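Local structure of phospholipase C-beta (PLC-beta) (Sepia officinalis, 3QR0) at residues T651-I656 against V705-K710; P743-V748 against F764-A769. The protein is a calcium-binding member of the phospholipase C-beta family, built from PH, EF-hand, TIM-barrel and C2 domains. All coordinates share one frame; numbering follows the deposited sequence.

In the fold
Both contacts lie in one four-stranded antiparallel sheet of the C2 domain, at its two edges. Interaction 1 pairs strand 650-660 with the outermost strand 706-711. Interaction 2 pairs strand 761-771 with the outermost strand 746-751. Strands 650-660 and 761-771 are neighbours, so backbone bonds such as Val768 N to Glu653 O probably join the two contacts. Interaction 1 is partly buried: isoleucines and phenylalanines fill the sandwich interior, while Glu653 and Val707 lie on the other, more exposed face. Interaction 2 is buried. Its cluster of tyrosine, histidine and phenylalanine rings packs against helices 230-238 and 299-307 of the EF-hand region.

Interaction 1: T651-I656 against V705-K710; sequences TIEIKI and VFVFKK
Four backbone hydrogen bonds join 651-656 to 705-710 in the antiparallel sheet of a C2 beta sandwich. Ile652 and Phe708 form one hydrogen-bonded pair, Ile654 and Phe706 the next. Phe708 N meets Ile652 O at 2.7 Å, almost along the C=O axis (177° at the oxygen). The return bond from Ile652 N to Phe708 O is longer, 3.2 Å, and its donor sits above the carbonyl plane. At one end Thr651 adds a side-chain bond. Its OG1 lies anti to the carbonyl carbon and donates to Lys709 O at 2.8 Å.

Ile652, Ile654, Phe706 and Phe708 share the inward face. Ile652 and Phe708 cross obliquely, with Ile652 CG2 4.1 Å from Phe708 CD1. Ile652 O lies in the plane of the Phe708 ring, at its edge. Ile656 CG1 reaches Phe706 CE1 at 3.9 Å. Behind these side chains is the second sheet of the sandwich. Val673 of strand 669-676 touches both phenylalanines, and Phe687 meets both rings, edge-to-face with Phe708. Val719 and Ile721 of strand 718-725 back Ile654 and Ile656.

The other face carries Glu653 and Val707, a non-hydrogen-bonded pair. Here Val705 fills in just before the strand. Its CG2 is anti to the backbone N and leans on Glu653 CB at 3.7 Å. Its CG1 takes the crowded place between N and the carbonyl carbon (chi1 63°). Lys655 runs out extended and bends only at chi4 (55°), which brings NZ to the backbone beside Val705. There NZ is hydrogen-bonded to Glu703 O. Lys655 NZ also donates to a water at 3.1 Å, and that same water accepts from Val705 N at 3.2 Å.

Interaction 2: P743-V748 against F764-A769; sequences PGYRHV and FAHIVA
Tyr745 leaves the corner of the chain with CG anti to the carbonyl carbon, and its CB first meets Phe764 CZ at 4.0 Å. From CG to CZ, every ring atom then lies close to His766 CD2. The closest is Tyr745 CE2, 3.5 Å from His766 CD2. His766 CD2 sits over the centre of one tyrosine face, so the pair is T-shaped, with the His766 edge pointing into the ring and the planes at 69°. At the tip, Tyr745 OH is hydrogen-bonded to Glu237. The Phe764 ring is nearly parallel to the Tyr745 ring (12°) but is slid so far that the two barely overlap.

Phe764 CG is anti to the backbone N, and this carries the ring along to His747. Phe764 CD1 lies over the centre of the imidazole, 3.6 Å from His747 NE2, though the two planes are oblique. His747 ND1 is hydrogen-bonded to Leu306 O and NE2 to Arg228, which holds the ring's rotation. Arg228 also makes a cation-pi contact with Phe764. This aromatic cluster lies where an edge strand of the C2 domain packs on helices 230-238 and 299-307 of the EF-hand region.

The opposite face of the strand pair carries Arg746, Ala765 and Ile767. Between the two faces, antiparallel backbone hydrogen bonds join Arg746 to Ala765 and Gly744 to Ile767. Gly744 N reaches Ile767 O at 2.6 Å in a straight bond on a lone pair. Gly744 has a positive phi (96°), and having no CB it avoids a clash with Pro743 O. That oxygen is gripped side-on by one guanidinium: Arg746 NE donates to Pro743 O at 2.9 Å and Arg746 NH2 to the same Pro743 O at 3.0 Å.

Interaction 1: T651-I656 against V705-K710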
# COMPACT_ATOMS: atom_id res chain seq x y z
N THR A 651 19.76 4.87 15.36
CA THR A 651 20.03 3.46 15.58
C THR A 651 18.67 2.78 15.66
O THR A 651 17.73 3.32 16.25
CB THR A 651 20.81 3.21 16.89
OG1 THR A 651 22.01 3.99 16.88
CG2 THR A 651 21.19 1.74 17.04
N ILE A 652 18.58 1.61 15.02
CA ILE A 652 17.37 0.80 15.04
C ILE A 652 17.75 -0.61 15.46
O ILE A 652 18.71 -1.18 14.95
CB ILE A 652 16.71 0.72 13.64
CG1 ILE A 652 16.24 2.10 13.16
CG2 ILE A 652 15.56 -0.27 13.66
CD1 ILE A 652 14.99 2.63 13.86
N GLU A 653 17.00 -1.16 16.42
CA GLU A 653 17.17 -2.55 16.82
C GLU A 653 15.82 -3.24 16.74
O GLU A 653 14.81 -2.69 17.19
CB GLU A 653 17.76 -2.65 18.24
CG GLU A 653 19.00 -1.78 18.44
CD GLU A 653 19.68 -1.97 19.78
OE1 GLU A 653 19.17 -2.75 20.62
OE2 GLU A 653 20.74 -1.34 20.00
N ILE A 654 15.80 -4.42 16.14
CA ILE A 654 14.56 -5.16 15.96
C ILE A 654 14.76 -6.56 16.50
O ILE A 654 15.57 -7.33 15.97
CB ILE A 654 14.13 -5.24 14.47
CG1 ILE A 654 14.09 -3.85 13.82
CG2 ILE A 654 12.78 -5.95 14.34
CD1 ILE A 654 13.00 -2.95 14.34
N LYS A 655 14.04 -6.88 17.58
CA LYS A 655 14.03 -8.23 18.13
C LYS A 655 12.73 -8.91 17.72
O LYS A 655 11.65 -8.46 18.11
CB LYS A 655 14.14 -8.17 19.66
CG LYS A 655 14.23 -9.53 20.32
CD LYS A 655 14.19 -9.42 21.84
CE LYS A 655 14.19 -10.79 22.49
NZ LYS A 655 15.36 -11.62 22.06
N ILE A 656 12.83 -9.98 16.94
CA ILE A 656 11.68 -10.77 16.54
C ILE A 656 11.39 -11.80 17.64
O ILE A 656 12.21 -12.69 17.88
CB ILE A 656 11.91 -11.50 15.19
CG1 ILE A 656 12.23 -10.49 14.08
CG2 ILE A 656 10.68 -12.34 14.80
CD1 ILE A 656 11.12 -9.47 13.81
N VAL A 705 18.45 -10.00 19.17
CA VAL A 705 18.12 -8.75 18.49
C VAL A 705 18.96 -8.52 17.22
O VAL A 705 20.15 -8.84 17.17
CB VAL A 705 18.28 -7.53 19.44
CG1 VAL A 705 19.72 -7.38 19.91
CG2 VAL A 705 17.79 -6.27 18.77
N PHE A 706 18.31 -7.97 16.19
CA PHE A 706 18.97 -7.53 14.98
C PHE A 706 19.28 -6.04 15.12
O PHE A 706 18.38 -5.24 15.32
CB PHE A 706 18.07 -7.72 13.75
CG PHE A 706 17.63 -9.15 13.50
CD1 PHE A 706 16.33 -9.41 13.08
CD2 PHE A 706 18.50 -10.22 13.66
CE1 PHE A 706 15.91 -10.72 12.83
CE2 PHE A 706 18.09 -11.52 13.41
CZ PHE A 706 16.79 -11.77 12.99
N VAL A 707 20.56 -5.67 15.01
CA VAL A 707 20.99 -4.29 15.25
C VAL A 707 21.38 -3.58 13.96
O VAL A 707 22.24 -4.06 13.23
CB VAL A 707 22.20 -4.27 16.21
CG1 VAL A 707 22.66 -2.84 16.46
CG2 VAL A 707 21.86 -4.97 17.53
N PHE A 708 20.75 -2.44 13.70
CA PHE A 708 21.18 -1.54 12.64
C PHE A 708 21.88 -0.37 13.33
O PHE A 708 21.25 0.64 13.65
CB PHE A 708 19.99 -1.05 11.81
CG PHE A 708 19.21 -2.16 11.16
CD1 PHE A 708 18.20 -2.80 11.86
CD2 PHE A 708 19.48 -2.55 9.86
CE1 PHE A 708 17.47 -3.83 11.26
CE2 PHE A 708 18.75 -3.57 9.26
CZ PHE A 708 17.75 -4.21 9.96
N LYS A 709 23.18 -0.52 13.55
CA LYS A 709 23.93 0.32 14.48
C LYS A 709 23.85 1.81 14.14
O LYS A 709 23.50 2.62 15.00
CB LYS A 709 25.40 -0.14 14.53
CG LYS A 709 26.26 0.57 15.56
CD LYS A 709 25.73 0.41 16.98
CE LYS A 709 26.78 0.80 18.01
NZ LYS A 709 26.22 0.77 19.39
N LYS A 710 24.17 2.16 12.90
CA LYS A 710 24.21 3.55 12.49
C LYS A 710 23.41 3.76 11.21
O LYS A 710 23.84 3.37 10.13
CB LYS A 710 25.65 4.01 12.26
CG LYS A 710 25.77 5.49 11.89
CD LYS A 710 27.22 5.93 11.75
CE LYS A 710 27.32 7.44 11.54
NZ LYS A 710 28.73 7.87 11.27
O HOH W 1 18.05 -10.05 22.33

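Interaction 2: P743-V748 against F764-A769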
# COMPACT_ATOMS: atom_id res chain seq x y z
N PRO A 743 8.67 2.90 18.79
CA PRO A 743 9.47 1.83 19.38
C PRO A 743 8.71 1.00 20.42
O PRO A 743 7.51 1.20 20.63
CB PRO A 743 10.61 2.60 20.05
CG PRO A 743 9.97 3.87 20.48
CD PRO A 743 8.94 4.20 19.43
N GLY A 744 9.42 0.06 21.03
CA GLY A 744 8.89 -0.74 22.13
C GLY A 744 8.33 -2.07 21.69
O GLY A 744 8.62 -2.55 20.59
N TYR A 745 7.52 -2.67 22.55
CA TYR A 745 6.83 -3.92 22.24
C TYR A 745 5.65 -3.63 21.33
O TYR A 745 4.74 -2.87 21.69
CB TYR A 745 6.37 -4.63 23.51
CG TYR A 745 7.51 -5.20 24.33
CD1 TYR A 745 7.83 -4.66 25.57
CD2 TYR A 745 8.26 -6.27 23.85
CE1 TYR A 745 8.88 -5.18 26.32
CE2 TYR A 745 9.31 -6.80 24.60
CZ TYR A 745 9.61 -6.24 25.83
OH TYR A 745 10.64 -6.75 26.58
N ARG A 746 5.66 -4.23 20.14
CA ARG A 746 4.62 -3.98 19.15
C ARG A 746 4.15 -5.27 18.51
O ARG A 746 4.97 -6.12 18.16
CB ARG A 746 5.15 -3.05 18.05
CG ARG A 746 5.58 -1.68 18.53
CD ARG A 746 4.41 -0.78 18.93
NE ARG A 746 4.91 0.42 19.60
CZ ARG A 746 4.16 1.44 20.00
NH1 ARG A 746 2.85 1.46 19.79
NH2 ARG A 746 4.74 2.47 20.60
N HIS A 747 2.84 -5.41 18.35
CA HIS A 747 2.31 -6.36 17.38
C HIS A 747 2.35 -5.71 16.01
O HIS A 747 2.07 -4.52 15.86
CB HIS A 747 0.88 -6.78 17.73
CG HIS A 747 0.80 -7.65 18.94
ND1 HIS A 747 0.72 -7.14 20.21
CD2 HIS A 747 0.81 -9.00 19.07
CE1 HIS A 747 0.67 -8.13 21.08
NE2 HIS A 747 0.72 -9.27 20.42
N VAL A 748 2.71 -6.51 15.01
CA VAL A 748 2.90 -6.04 13.66
C VAL A 748 2.02 -6.87 12.73
O VAL A 748 2.46 -7.89 12.21
CB VAL A 748 4.39 -6.17 13.24
CG1 VAL A 748 4.63 -5.55 11.87
CG2 VAL A 748 5.29 -5.54 14.29
N PHE A 764 5.10 -10.36 16.63
CA PHE A 764 5.31 -9.61 17.86
C PHE A 764 6.81 -9.36 17.99
O PHE A 764 7.62 -10.30 17.90
CB PHE A 764 4.75 -10.38 19.06
CG PHE A 764 4.87 -9.65 20.37
CD1 PHE A 764 4.18 -8.46 20.59
CD2 PHE A 764 5.66 -10.16 21.40
CE1 PHE A 764 4.27 -7.79 21.81
CE2 PHE A 764 5.77 -9.49 22.62
CZ PHE A 764 5.08 -8.30 22.82
N ALA A 765 7.19 -8.09 18.17
CA ALA A 765 8.59 -7.69 18.18
C ALA A 765 8.86 -6.59 19.22
O ALA A 765 7.93 -5.92 19.67
CB ALA A 765 8.99 -7.19 16.79
N HIS A 766 10.12 -6.42 19.58
CA HIS A 766 10.56 -5.25 20.34
C HIS A 766 11.42 -4.38 19.44
O HIS A 766 12.33 -4.87 18.75
CB HIS A 766 11.34 -5.63 21.60
CG HIS A 766 11.67 -4.45 22.46
ND1 HIS A 766 12.81 -3.70 22.30
CD2 HIS A 766 10.99 -3.88 23.49
CE1 HIS A 766 12.83 -2.73 23.19
NE2 HIS A 766 11.73 -2.81 23.93
N ILE A 767 11.15 -3.08 19.46
CA ILE A 767 11.80 -2.13 18.57
C ILE A 767 12.51 -1.06 19.40
O ILE A 767 11.90 -0.43 20.26
CB ILE A 767 10.77 -1.44 17.66
CG1 ILE A 767 10.04 -2.48 16.81
CG2 ILE A 767 11.46 -0.38 16.77
CD1 ILE A 767 8.92 -1.90 15.97
N VAL A 768 13.80 -0.90 19.17
CA VAL A 768 14.53 0.25 19.69
C VAL A 768 14.70 1.23 18.53
O VAL A 768 15.12 0.83 17.45
CB VAL A 768 15.89 -0.13 20.25
CG1 VAL A 768 16.74 1.10 20.50
CG2 VAL A 768 15.73 -0.95 21.54
N ALA A 769 14.34 2.48 18.77
CA ALA A 769 14.57 3.56 17.80
C ALA A 769 14.97 4.80 18.57
O ALA A 769 14.21 5.31 19.40
CB ALA A 769 13.32 3.83 16.97